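Side-chain contacts in N-hydroxyarylamine O-acetyltransferase (PDB 4DMO), which probably transfers acetyl groups from acetyl-coenzyme A to arylamines and N-hydroxyarylamines, and has a non-canonical Cys-His-Glu catalytic triad: residues V38-L43 against S211-V216; K48-I53 against T200-I205; E56-K61 against C71-P76; A228-D233 against S259-T264. One frame throughout, in Å; residues are numbered along the deposited sequence.

Contact 1 of 4, residues V38-L43 against S211-V216; sequences VPFENL and SPFNKV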
loop_
_atom_site.group_PDB
_atom_site.type_symbol
_atom_site.label_atom_id
_atom_site.label_comp_id
_atom_site.label_asym_id
_atom_site.label_seq_id
_atom_site.Cartn_x
_atom_site.Cartn_y
_atom_site.Cartn_z
ATOM N N VAL A 38 -2.503 -4.492 -8.215
ATOM C CA VAL A 38 -2.104 -3.108 -8.111
ATOM C C VAL A 38 -0.734 -3.002 -7.511
ATOM O O VAL A 38 -0.521 -3.346 -6.356
ATOM C CB VAL A 38 -3.052 -2.302 -7.235
ATOM C CG1 VAL A 38 -2.739 -0.838 -7.356
ATOM C CG2 VAL A 38 -4.494 -2.577 -7.628
ATOM N N PRO A 39 0.223 -2.545 -8.309
ATOM C CA PRO A 39 1.581 -2.443 -7.799
ATOM C C PRO A 39 1.843 -1.180 -6.979
ATOM O O PRO A 39 1.158 -0.152 -7.092
ATOM C CB PRO A 39 2.416 -2.436 -9.068
ATOM C CG PRO A 39 1.547 -1.865 -10.079
ATOM C CD PRO A 39 0.146 -2.236 -9.735
ATOM N N PHE A 40 2.872 -1.289 -6.141
ATOM C CA PHE A 40 3.442 -0.164 -5.434
ATOM C C PHE A 40 4.381 0.507 -6.403
ATOM O O PHE A 40 5.338 -0.118 -6.871
ATOM C CB PHE A 40 4.198 -0.689 -4.196
ATOM C CG PHE A 40 4.714 0.390 -3.253
ATOM C CD1 PHE A 40 3.864 1.017 -2.362
ATOM C CD2 PHE A 40 6.044 0.737 -3.246
ATOM C CE1 PHE A 40 4.342 2.004 -1.486
ATOM C CE2 PHE A 40 6.534 1.698 -2.364
ATOM C CZ PHE A 40 5.692 2.337 -1.492
ATOM N N GLU A 41 4.088 1.756 -6.763
ATOM C CA GLU A 41 4.921 2.483 -7.735
ATOM C C GLU A 41 4.914 3.999 -7.529
ATOM O O GLU A 41 3.940 4.588 -7.054
ATOM C CB GLU A 41 4.499 2.164 -9.164
ATOM C CG GLU A 41 3.033 2.456 -9.445
ATOM C CD GLU A 41 2.814 3.443 -10.573
ATOM O OE1 GLU A 41 3.503 4.492 -10.627
ATOM O OE2 GLU A 41 1.913 3.181 -11.369
ATOM N N ASN A 42 6.014 4.641 -7.895
ATOM C CA ASN A 42 6.188 6.062 -7.624
ATOM C C ASN A 42 6.325 6.921 -8.859
ATOM O O ASN A 42 6.829 8.050 -8.784
ATOM C CB ASN A 42 7.441 6.273 -6.800
ATOM C CG ASN A 42 8.690 5.989 -7.578
ATOM O OD1 ASN A 42 8.679 5.222 -8.541
ATOM N ND2 ASN A 42 9.783 6.625 -7.174
ATOM N N LEU A 43 5.913 6.385 -9.989
ATOM C CA LEU A 43 6.285 6.975 -11.258
ATOM C C LEU A 43 5.633 8.340 -11.490
ATOM O O LEU A 43 6.209 9.165 -12.184
ATOM C CB LEU A 43 6.013 5.989 -12.411
ATOM C CG LEU A 43 6.742 4.635 -12.283
ATOM C CD1 LEU A 43 6.452 3.766 -13.463
ATOM C CD2 LEU A 43 8.224 4.881 -12.216
ATOM N N SER A 211 13.057 12.084 1.175
ATOM C CA SER A 211 12.063 11.105 0.754
ATOM C C SER A 211 12.748 10.021 -0.057
ATOM O O SER A 211 13.571 10.306 -0.910
ATOM C CB SER A 211 10.944 11.729 -0.095
ATOM O OG SER A 211 10.218 10.732 -0.809
ATOM N N PRO A 212 12.383 8.761 0.203
ATOM C CA PRO A 212 12.888 7.599 -0.530
ATOM C C PRO A 212 12.273 7.443 -1.932
ATOM O O PRO A 212 12.725 6.546 -2.644
ATOM C CB PRO A 212 12.469 6.417 0.364
ATOM C CG PRO A 212 11.299 6.878 1.088
ATOM C CD PRO A 212 11.452 8.380 1.271
ATOM N N PHE A 213 11.314 8.296 -2.326
ATOM C CA PHE A 213 10.459 8.000 -3.489
ATOM C C PHE A 213 10.492 9.077 -4.574
ATOM O O PHE A 213 9.752 8.999 -5.567
ATOM C CB PHE A 213 8.989 7.751 -3.036
ATOM C CG PHE A 213 8.830 6.575 -2.108
ATOM C CD1 PHE A 213 8.282 6.730 -0.848
ATOM C CD2 PHE A 213 9.265 5.314 -2.483
ATOM C CE1 PHE A 213 8.157 5.669 0.006
ATOM C CE2 PHE A 213 9.134 4.240 -1.625
ATOM C CZ PHE A 213 8.585 4.420 -0.381
ATOM N N ASN A 214 11.346 10.081 -4.401
ATOM C CA ASN A 214 11.401 11.135 -5.393
ATOM C C ASN A 214 12.742 11.231 -6.122
ATOM O O ASN A 214 13.023 12.236 -6.737
ATOM C CB ASN A 214 11.012 12.489 -4.764
ATOM C CG ASN A 214 11.953 12.927 -3.667
ATOM O OD1 ASN A 214 12.973 12.295 -3.410
ATOM N ND2 ASN A 214 11.609 14.034 -3.012
ATOM N N LYS A 215 13.549 10.177 -6.075
ATOM C CA LYS A 215 14.852 10.163 -6.765
ATOM C C LYS A 215 14.824 9.280 -8.031
ATOM O O LYS A 215 15.049 9.748 -9.149
ATOM C CB LYS A 215 15.957 9.635 -5.829
ATOM C CG LYS A 215 15.924 10.168 -4.395
ATOM C CD LYS A 215 16.225 11.659 -4.325
ATOM C CE LYS A 215 16.613 12.064 -2.915
ATOM N NZ LYS A 215 15.533 11.768 -1.936
ATOM N N VAL A 216 14.543 7.996 -7.844
ATOM C CA VAL A 216 14.628 7.008 -8.922
ATOM C C VAL A 216 13.347 6.186 -8.992
ATOM O O VAL A 216 12.620 6.103 -8.005
ATOM C CB VAL A 216 15.818 6.047 -8.683
ATOM C CG1 VAL A 216 17.128 6.821 -8.637
ATOM C CG2 VAL A 216 15.635 5.284 -7.417
#

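Contact 2 of 4, residues K48-I53 against T200-I205; sequences KNFKEI and TAQKII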
loop_
_atom_site.group_PDB
_atom_site.type_symbol
_atom_site.label_atom_id
_atom_site.label_comp_id
_atom_site.label_asym_id
_atom_site.label_seq_id
_atom_site.Cartn_x
_atom_site.Cartn_y
_atom_site.Cartn_z
ATOM N N LYS A 48 6.105 13.915 -12.668
ATOM C CA LYS A 48 5.530 15.186 -12.234
ATOM C C LYS A 48 4.112 15.327 -12.743
ATOM O O LYS A 48 3.716 16.386 -13.217
ATOM C CB LYS A 48 6.420 16.341 -12.692
ATOM C CG LYS A 48 7.860 16.156 -12.197
ATOM C CD LYS A 48 8.812 17.226 -12.706
ATOM C CE LYS A 48 9.919 17.513 -11.691
ATOM N NZ LYS A 48 11.079 18.194 -12.335
ATOM N N ASN A 49 3.338 14.247 -12.657
ATOM C CA ASN A 49 1.917 14.319 -13.006
ATOM C C ASN A 49 1.042 13.715 -11.943
ATOM O O ASN A 49 -0.053 13.234 -12.233
ATOM C CB ASN A 49 1.610 13.704 -14.397
ATOM C CG ASN A 49 2.148 12.266 -14.572
ATOM O OD1 ASN A 49 2.521 11.581 -13.618
ATOM N ND2 ASN A 49 2.218 11.834 -15.826
ATOM N N PHE A 50 1.518 13.757 -10.697
ATOM C CA PHE A 50 0.669 13.405 -9.566
ATOM C C PHE A 50 -0.492 14.405 -9.477
ATOM O O PHE A 50 -0.397 15.528 -9.969
ATOM C CB PHE A 50 1.459 13.354 -8.243
ATOM C CG PHE A 50 2.234 14.614 -7.914
ATOM C CD1 PHE A 50 1.667 15.615 -7.124
ATOM C CD2 PHE A 50 3.535 14.791 -8.371
ATOM C CE1 PHE A 50 2.387 16.784 -6.820
ATOM C CE2 PHE A 50 4.243 15.947 -8.080
ATOM C CZ PHE A 50 3.666 16.941 -7.279
ATOM N N LYS A 51 -1.611 13.985 -8.900
ATOM C CA LYS A 51 -2.743 14.887 -8.711
ATOM C C LYS A 51 -3.145 14.870 -7.263
ATOM O O LYS A 51 -2.621 14.094 -6.448
ATOM C CB LYS A 51 -3.951 14.464 -9.552
ATOM C CG LYS A 51 -3.762 14.532 -11.027
ATOM C CD LYS A 51 -5.065 14.170 -11.721
ATOM C CE LYS A 51 -4.889 14.126 -13.226
ATOM N NZ LYS A 51 -5.980 14.858 -13.907
ATOM N N GLU A 52 -4.099 15.743 -6.969
ATOM C CA GLU A 52 -4.736 15.792 -5.681
ATOM C C GLU A 52 -5.261 14.403 -5.334
ATOM O O GLU A 52 -5.795 13.690 -6.176
ATOM C CB GLU A 52 -5.884 16.808 -5.732
ATOM C CG GLU A 52 -6.375 17.283 -4.390
ATOM C CD GLU A 52 -7.782 17.872 -4.481
ATOM O OE1 GLU A 52 -8.240 18.142 -5.614
ATOM O OE2 GLU A 52 -8.437 18.042 -3.427
ATOM N N ILE A 53 -5.115 14.020 -4.081
ATOM C CA ILE A 53 -5.628 12.744 -3.638
ATOM C C ILE A 53 -7.137 12.883 -3.425
ATOM O O ILE A 53 -7.577 13.608 -2.531
ATOM C CB ILE A 53 -4.962 12.299 -2.328
ATOM C CG1 ILE A 53 -3.466 12.199 -2.513
ATOM C CG2 ILE A 53 -5.535 10.975 -1.850
ATOM C CD1 ILE A 53 -3.049 11.424 -3.737
ATOM N N THR A 200 -1.183 16.082 2.037
ATOM C CA THR A 200 0.011 16.520 2.736
ATOM C C THR A 200 1.101 15.456 2.776
ATOM O O THR A 200 2.308 15.756 2.684
ATOM C CB THR A 200 -0.385 17.001 4.161
ATOM O OG1 THR A 200 -1.017 18.285 4.036
ATOM C CG2 THR A 200 0.830 17.111 5.103
ATOM N N ALA A 201 0.705 14.196 2.906
ATOM C CA ALA A 201 1.689 13.115 2.870
ATOM C C ALA A 201 2.319 13.071 1.475
ATOM O O ALA A 201 3.540 12.919 1.311
ATOM C CB ALA A 201 1.030 11.776 3.229
ATOM N N GLN A 202 1.484 13.233 0.460
ATOM C CA GLN A 202 1.976 13.299 -0.915
ATOM C C GLN A 202 3.016 14.391 -1.097
ATOM O O GLN A 202 4.100 14.136 -1.612
ATOM C CB GLN A 202 0.819 13.523 -1.905
ATOM C CG GLN A 202 1.257 13.473 -3.391
ATOM C CD GLN A 202 0.072 13.343 -4.351
ATOM O OE1 GLN A 202 -0.050 12.345 -5.083
ATOM N NE2 GLN A 202 -0.796 14.350 -4.366
ATOM N N LYS A 203 2.677 15.595 -0.657
ATOM C CA LYS A 203 3.564 16.722 -0.801
ATOM C C LYS A 203 4.865 16.387 -0.137
ATOM O O LYS A 203 5.929 16.651 -0.692
ATOM C CB LYS A 203 2.944 17.988 -0.190
ATOM C CG LYS A 203 3.687 19.303 -0.524
ATOM C CD LYS A 203 3.068 20.543 0.198
ATOM C CE LYS A 203 3.858 21.870 -0.035
ATOM N NZ LYS A 203 3.732 22.425 -1.444
ATOM N N ILE A 204 4.791 15.821 1.062
ATOM C CA ILE A 204 5.989 15.448 1.794
ATOM C C ILE A 204 6.825 14.457 0.988
ATOM O O ILE A 204 8.020 14.657 0.785
ATOM C CB ILE A 204 5.631 14.850 3.170
ATOM C CG1 ILE A 204 5.121 15.956 4.086
ATOM C CG2 ILE A 204 6.844 14.184 3.789
ATOM C CD1 ILE A 204 4.264 15.470 5.219
ATOM N N ILE A 205 6.203 13.384 0.525
ATOM C CA ILE A 205 6.929 12.358 -0.214
ATOM C C ILE A 205 7.404 12.895 -1.594
ATOM O O ILE A 205 8.507 12.578 -2.057
ATOM C CB ILE A 205 6.053 11.058 -0.379
ATOM C CG1 ILE A 205 5.812 10.355 0.981
ATOM C CG2 ILE A 205 6.680 10.106 -1.368
ATOM C CD1 ILE A 205 7.049 9.969 1.758
HETATM O O HOH W 1 -1.630 11.161 -7.055
#

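Contact 3 of 4, residues E56-K61 against C71-P76; sequences ENLKEK and CYELNP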
loop_
_atom_site.group_PDB
_atom_site.type_symbol
_atom_site.label_atom_id
_atom_site.label_comp_id
_atom_site.label_asym_id
_atom_site.label_seq_id
_atom_site.Cartn_x
_atom_site.Cartn_y
_atom_site.Cartn_z
ATOM N N GLU A 56 -12.123 10.502 -7.087
ATOM C CA GLU A 56 -12.191 10.558 -8.556
ATOM C C GLU A 56 -10.824 10.440 -9.201
ATOM O O GLU A 56 -10.658 9.639 -10.105
ATOM C CB GLU A 56 -12.886 11.830 -9.040
ATOM C CG GLU A 56 -14.393 11.731 -9.010
ATOM C CD GLU A 56 -14.937 11.032 -10.253
ATOM O OE1 GLU A 56 -15.142 11.731 -11.274
ATOM O OE2 GLU A 56 -15.151 9.800 -10.219
ATOM N N ASN A 57 -9.857 11.235 -8.746
ATOM C CA ASN A 57 -8.514 11.128 -9.290
ATOM C C ASN A 57 -7.973 9.690 -9.114
ATOM O O ASN A 57 -7.312 9.131 -9.986
ATOM C CB ASN A 57 -7.594 12.162 -8.637
ATOM C CG ASN A 57 -7.893 13.575 -9.107
ATOM O OD1 ASN A 57 -8.573 13.748 -10.103
ATOM N ND2 ASN A 57 -7.343 14.575 -8.439
ATOM N N LEU A 58 -8.281 9.068 -7.989
ATOM C CA LEU A 58 -7.726 7.752 -7.729
ATOM C C LEU A 58 -8.427 6.656 -8.551
ATOM O O LEU A 58 -7.778 5.704 -9.034
ATOM C CB LEU A 58 -7.752 7.461 -6.225
ATOM C CG LEU A 58 -6.711 8.210 -5.392
ATOM C CD1 LEU A 58 -6.944 7.925 -3.913
ATOM C CD2 LEU A 58 -5.272 7.810 -5.767
ATOM N N LYS A 59 -9.749 6.767 -8.696
ATOM C CA LYS A 59 -10.505 5.851 -9.564
ATOM C C LYS A 59 -9.931 5.860 -10.983
ATOM O O LYS A 59 -9.780 4.810 -11.597
ATOM C CB LYS A 59 -11.989 6.243 -9.599
ATOM C CG LYS A 59 -12.820 5.378 -10.550
ATOM C CD LYS A 59 -14.337 5.589 -10.357
ATOM C CE LYS A 59 -14.785 6.942 -10.881
ATOM N NZ LYS A 59 -16.247 7.204 -10.631
ATOM N N GLU A 60 -9.608 7.055 -11.473
ATOM C CA GLU A 60 -9.045 7.283 -12.810
ATOM C C GLU A 60 -7.622 6.748 -12.943
ATOM O O GLU A 60 -7.322 6.020 -13.866
ATOM C CB GLU A 60 -9.044 8.784 -13.116
ATOM C CG GLU A 60 -8.238 9.200 -14.361
ATOM C CD GLU A 60 -9.056 9.199 -15.647
ATOM O OE1 GLU A 60 -10.184 8.652 -15.633
ATOM O OE2 GLU A 60 -8.553 9.710 -16.682
ATOM N N LYS A 61 -6.743 7.115 -12.010
ATOM C CA LYS A 61 -5.359 6.655 -12.071
ATOM C C LYS A 61 -5.263 5.138 -11.848
ATOM O O LYS A 61 -4.696 4.403 -12.674
ATOM C CB LYS A 61 -4.473 7.414 -11.056
ATOM C CG LYS A 61 -3.005 7.008 -11.164
ATOM C CD LYS A 61 -2.137 7.392 -9.970
ATOM C CE LYS A 61 -0.679 6.979 -10.199
ATOM N NZ LYS A 61 -0.009 6.626 -8.892
ATOM N N CYS A 71 1.642 4.694 -0.681
ATOM C CA CYS A 71 0.755 4.413 0.427
ATOM C C CYS A 71 -0.418 5.388 0.480
ATOM O O CYS A 71 -1.519 4.988 0.793
ATOM C CB CYS A 71 1.529 4.428 1.760
ATOM S SG CYS A 71 2.136 6.019 2.245
ATOM N N TYR A 72 -0.167 6.663 0.178
ATOM C CA TYR A 72 -1.179 7.697 0.264
ATOM C C TYR A 72 -2.109 7.685 -0.930
ATOM O O TYR A 72 -3.034 8.506 -0.990
ATOM C CB TYR A 72 -0.528 9.102 0.407
ATOM C CG TYR A 72 0.530 9.402 -0.650
ATOM C CD1 TYR A 72 1.891 9.322 -0.349
ATOM C CD2 TYR A 72 0.171 9.704 -1.951
ATOM C CE1 TYR A 72 2.871 9.572 -1.327
ATOM C CE2 TYR A 72 1.136 9.949 -2.926
ATOM C CZ TYR A 72 2.473 9.896 -2.612
ATOM O OH TYR A 72 3.404 10.124 -3.577
ATOM N N GLU A 73 -1.834 6.800 -1.893
ATOM C CA GLU A 73 -2.762 6.536 -2.985
ATOM C C GLU A 73 -3.454 5.169 -2.810
ATOM O O GLU A 73 -4.660 5.055 -3.003
ATOM C CB GLU A 73 -2.044 6.616 -4.345
ATOM C CG GLU A 73 -1.430 7.972 -4.658
ATOM C CD GLU A 73 -0.462 7.943 -5.857
ATOM O OE1 GLU A 73 -0.700 8.646 -6.858
ATOM O OE2 GLU A 73 0.536 7.205 -5.808
ATOM N N LEU A 74 -2.708 4.124 -2.458
ATOM C CA LEU A 74 -3.314 2.770 -2.388
ATOM C C LEU A 74 -4.245 2.656 -1.193
ATOM O O LEU A 74 -5.330 2.107 -1.307
ATOM C CB LEU A 74 -2.264 1.652 -2.332
ATOM C CG LEU A 74 -1.275 1.599 -3.513
ATOM C CD1 LEU A 74 -0.296 0.411 -3.481
ATOM C CD2 LEU A 74 -2.028 1.586 -4.802
ATOM N N ASN A 75 -3.850 3.181 -0.038
ATOM C CA ASN A 75 -4.708 3.037 1.122
ATOM C C ASN A 75 -5.988 3.878 1.063
ATOM O O ASN A 75 -7.067 3.388 1.428
ATOM C CB ASN A 75 -3.920 3.247 2.419
ATOM C CG ASN A 75 -3.087 2.057 2.750
ATOM O OD1 ASN A 75 -3.501 0.932 2.526
ATOM N ND2 ASN A 75 -1.874 2.290 3.231
ATOM N N PRO A 76 -5.899 5.122 0.559
ATOM C CA PRO A 76 -7.168 5.832 0.342
ATOM C C PRO A 76 -8.034 5.171 -0.728
ATOM O O PRO A 76 -9.253 5.170 -0.593
ATOM C CB PRO A 76 -6.721 7.216 -0.097
ATOM C CG PRO A 76 -5.376 7.386 0.595
ATOM C CD PRO A 76 -4.743 6.025 0.472
#

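Contact 4 of 4, residues A228-D233 against S259-T264; sequences ASLTKD and SKFGIT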
loop_
_atom_site.group_PDB
_atom_site.type_symbol
_atom_site.label_atom_id
_atom_site.label_comp_id
_atom_site.label_asym_id
_atom_site.label_seq_id
_atom_site.Cartn_x
_atom_site.Cartn_y
_atom_site.Cartn_z
ATOM N N ALA A 228 8.012 -9.186 -7.379
ATOM C CA ALA A 228 8.850 -8.657 -8.441
ATOM C C ALA A 228 9.079 -7.170 -8.148
ATOM O O ALA A 228 8.159 -6.485 -7.699
ATOM C CB ALA A 228 8.190 -8.847 -9.760
ATOM N N SER A 229 10.313 -6.708 -8.347
ATOM C CA SER A 229 10.729 -5.334 -8.058
ATOM C C SER A 229 11.527 -4.775 -9.219
ATOM O O SER A 229 12.372 -5.458 -9.796
ATOM C CB SER A 229 11.592 -5.277 -6.804
ATOM O OG SER A 229 10.938 -5.890 -5.724
ATOM N N LEU A 230 11.237 -3.535 -9.582
ATOM C CA LEU A 230 11.906 -2.894 -10.710
ATOM C C LEU A 230 12.415 -1.516 -10.316
ATOM O O LEU A 230 11.758 -0.776 -9.573
ATOM C CB LEU A 230 10.972 -2.800 -11.920
ATOM C CG LEU A 230 11.504 -2.122 -13.193
ATOM C CD1 LEU A 230 12.662 -2.900 -13.780
ATOM C CD2 LEU A 230 10.404 -1.943 -14.227
ATOM N N THR A 231 13.638 -1.218 -10.756
ATOM C CA THR A 231 14.209 0.116 -10.625
ATOM C C THR A 231 14.887 0.527 -11.945
ATOM O O THR A 231 14.918 -0.238 -12.926
ATOM C CB THR A 231 15.249 0.219 -9.485
ATOM O OG1 THR A 231 16.478 -0.374 -9.926
ATOM C CG2 THR A 231 14.749 -0.440 -8.223
ATOM N N LYS A 232 15.464 1.722 -11.939
ATOM C CA LYS A 232 16.025 2.303 -13.144
ATOM C C LYS A 232 17.026 1.312 -13.692
ATOM O O LYS A 232 17.282 1.263 -14.901
ATOM C CB LYS A 232 16.731 3.634 -12.815
ATOM C CG LYS A 232 16.666 4.729 -13.881
ATOM C CD LYS A 232 16.854 6.141 -13.242
ATOM C CE LYS A 232 15.947 7.222 -13.891
ATOM N NZ LYS A 232 15.847 8.474 -13.073
ATOM N N ASP A 233 17.600 0.513 -12.801
ATOM C CA ASP A 233 18.718 -0.304 -13.234
ATOM C C ASP A 233 18.490 -1.812 -13.196
ATOM O O ASP A 233 19.120 -2.519 -13.964
ATOM C CB ASP A 233 19.961 0.060 -12.415
ATOM C CG ASP A 233 20.729 1.231 -13.013
ATOM O OD1 ASP A 233 20.699 1.400 -14.254
ATOM O OD2 ASP A 233 21.349 1.992 -12.239
ATOM N N SER A 259 4.552 -5.683 -18.941
ATOM C CA SER A 259 4.480 -7.144 -18.818
ATOM C C SER A 259 4.482 -7.658 -17.366
ATOM O O SER A 259 3.804 -8.642 -17.040
ATOM C CB SER A 259 5.653 -7.768 -19.580
ATOM O OG SER A 259 5.428 -7.608 -20.951
ATOM N N LYS A 260 5.268 -7.036 -16.493
ATOM C CA LYS A 260 5.296 -7.476 -15.101
ATOM C C LYS A 260 4.310 -6.730 -14.232
ATOM O O LYS A 260 3.835 -7.265 -13.261
ATOM C CB LYS A 260 6.712 -7.371 -14.512
ATOM C CG LYS A 260 7.760 -8.182 -15.289
ATOM C CD LYS A 260 8.040 -9.580 -14.676
ATOM C CE LYS A 260 8.686 -10.544 -15.702
ATOM N NZ LYS A 260 7.792 -10.867 -16.892
ATOM N N PHE A 261 3.987 -5.495 -14.546
ATOM C CA PHE A 261 3.222 -4.723 -13.583
ATOM C C PHE A 261 1.928 -4.109 -14.103
ATOM O O PHE A 261 1.169 -3.539 -13.317
ATOM C CB PHE A 261 4.091 -3.624 -12.961
ATOM C CG PHE A 261 5.344 -4.128 -12.329
ATOM C CD1 PHE A 261 6.575 -3.960 -12.958
ATOM C CD2 PHE A 261 5.310 -4.767 -11.102
ATOM C CE1 PHE A 261 7.743 -4.405 -12.357
ATOM C CE2 PHE A 261 6.482 -5.224 -10.512
ATOM C CZ PHE A 261 7.698 -5.033 -11.144
ATOM N N GLY A 262 1.671 -4.210 -15.408
ATOM C CA GLY A 262 0.434 -3.704 -15.982
ATOM C C GLY A 262 0.481 -2.199 -16.036
ATOM O O GLY A 262 -0.558 -1.530 -16.086
ATOM N N ILE A 263 1.699 -1.657 -16.022
ATOM C CA ILE A 263 1.870 -0.215 -16.063
ATOM C C ILE A 263 2.206 0.267 -17.477
ATOM O O ILE A 263 3.125 -0.239 -18.118
ATOM C CB ILE A 263 2.968 0.252 -15.110
ATOM C CG1 ILE A 263 2.537 0.065 -13.661
ATOM C CG2 ILE A 263 3.231 1.741 -15.317
ATOM C CD1 ILE A 263 3.626 0.355 -12.663
ATOM N N THR A 264 1.425 1.228 -17.960
ATOM C CA THR A 264 1.712 1.922 -19.218
ATOM C C THR A 264 1.584 3.394 -18.937
ATOM O O THR A 264 0.542 3.848 -18.453
ATOM C CB THR A 264 0.726 1.540 -20.319
ATOM O OG1 THR A 264 0.789 0.128 -20.542
ATOM C CG2 THR A 264 1.045 2.284 -21.610
#

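Contact 1 of 4, residues V38-L43 against S211-V216
F40 and F213 form an offset edge-to-face aromatic pair, and N42 adds an amide bridge, so that the edge of a five-stranded antiparallel sheet is joined to the loop running from helix 195-207 into strand 218-223. In the aromatic part, the rim of the F40 ring is turned toward the face of F213. The planes stand at 74° and the ring centroids are 5.5 Å apart. Two carbons on each ring do the touching: F40 CE2 lies 3.7 Å from F213 CE2, and the two CZ atoms are separated by the same distance. F40 reaches the loop because its CG is anti to the backbone N (chi1 -173°).

The polar part rests on N42, whose ND2 donates to two carbonyls of the loop. F213 O accepts at 2.9 Å from ND2, with the donor well above the carbonyl plane. V216 O accepts from the same nitrogen at 3.0 Å and lies close to the amide plane of N42. N42 OD1 in turn accepts from the backbone of L218, and these three bonds fix the rotation of the amide. N42 stands at the N-cap position of helix 43-46, but its amide is spent on the loop and on L218 rather than on the helix end.

The loop is also braced from within. S211 OG accepts from F213 N at 3.1 Å, an ST turn, while also bonding to I205 O of the preceding helix. Over one face of the F213 ring, offset toward the rim, P212 CG sits 3.5 Å above the plane.

Contact 2 of 4, residues K48-I53 against T200-I205
Q202 carries nearly the whole contact, reaching out from helix 195-207 to place its amide against F50, K51 and I53. NE2 donates to K51 O at 2.8 Å in a fairly straight bond (162° at the hydrogen). The acceptor lies almost in the amide plane of Q202, whereas the donor sits above the carbonyl plane of K51. F50 and I53 pack over opposite faces of the amide. I53 CD1 comes to 3.4 Å from Q202 OE1, and F50 CB approaches that oxygen at 3.6 Å. The F50 ring extends over the same face as its CB, CD1 3.9 Å from Q202 NE2, with the planes 53° apart.

A water lies 2.8 Å from Q202 OE1, placed to donate to it. It also accepts a weak bond from K51 N, which may add a second, weaker link between the amide and the K51 backbone.

Several features position these groups. Q202 leaves its helix with CG anti to the backbone N (chi1 -175°) and stays extended beyond it, which carries the amide across to the facing loop. That loop is anchored again where I53 N bonds to N199 OD1, one turn back on the same helix. At its start, K48 adopts positive phi as the C-prime residue of a Schellman motif that ends helix 43-46.

The contact thus ties the connection between helices 43-46 and 55-64 to helix 195-207. Y72 of helix 71-84 packs on both I53 and Q202, while A201 and I205 of helix 195-207 lean on strand 103-117.

Contact 3 of 4, residues E56-K61 against C71-P76
E73 reaches from the first turns of helix 71-84 toward L58 and K61 of helix 55-64. Its CB meets L58 CD2 at 3.7 Å, and CG remains beside the same methyl at 4.0 Å. With CG anti to the carbonyl carbon (chi1 -61°) and the chain extended beyond it, the carboxylate is carried past the leucine to the lysine. There OE1 forms a salt bridge with K61 NZ, 2.9 Å away, the ammonium approaching from above the carboxylate plane. OE2 has a weak bond to the same NZ at 3.2 Å.

Further bonds hold both ends of this pair: N44 ND2 donates to E73 OE1, the backbone N of L70 to E73 OE2, and K61 NZ also binds G68 O. So many donors around the carboxylate probably stabilise its negative charge in a buried setting.

Nearer the helix backbones, L58 makes the apolar packing: CD1 reaches P76 CB at 3.9 Å and also lies 3.8 Å from E73 O.

The axes of segments 56-61 and 71-76 cross almost at right angles (-95°), 10.4 Å apart at closest approach. C71 ends the RGGxC motif of the family and is probably the triad cysteine; it packs on H110 of strand 103-117. Y72 packs on I45 of helix 43-46 and I205 of helix 195-207.

Contact 4 of 4, residues A228-D233 against S259-T264
A228 O is the polar atom that comes closest across the contact, lying near the plane of the F261 ring at its edge, 3.5 Å from CE2 and 3.8 Å from CZ. No hydrogen bond links the two segments, and the rest of the contact is apolar. A228 CB lies 4.1 Å from F261 CE2. L230, two residues further along the strand, brings its CB to 3.6 Å from F261 CE1, and its CD2 touches the same carbon more loosely. The ring therefore spans both residues, with its outer rim of CE1, CZ and CE2 against the strand. F261 is set there by a first torsion of -56°, which places CG beside the backbone N and anti to the carbonyl carbon. Its neighbour K260 lays CB over one face of the ring, toward the rim.

F261 seats the last turn of helix 250-261 on the antiparallel sheet. It also touches I219 and K221 of the adjoining strand 218-223, so it bears on two neighbouring strands. L230 continues onto Y253 and L257 of the helix, and I263 packs on I219.

From the N terminus, contact 1 opens at 38-43, followed by contact 2 at 48-53 and contact 3 at 56-61. They close in reverse order: contact 3 at 71-76, contact 2 at 200-205 and contact 1 at 211-216. The three are nested without crossing. Contact 4 follows, between 228-233 and 259-264. Contacts 1 and 2 meet where F213 CB packs on I205 CG2, and contacts 2 and 3 where E52 O accepts from N57 ND2. Contact 3 joins helices 55-64 and 71-84, contact 2 ties the loop before them to helix 195-207, and contact 1 ties strand 40-41 and the residues after it to the loop after that helix; contacts 1 and 4 both reach the five-stranded sheet.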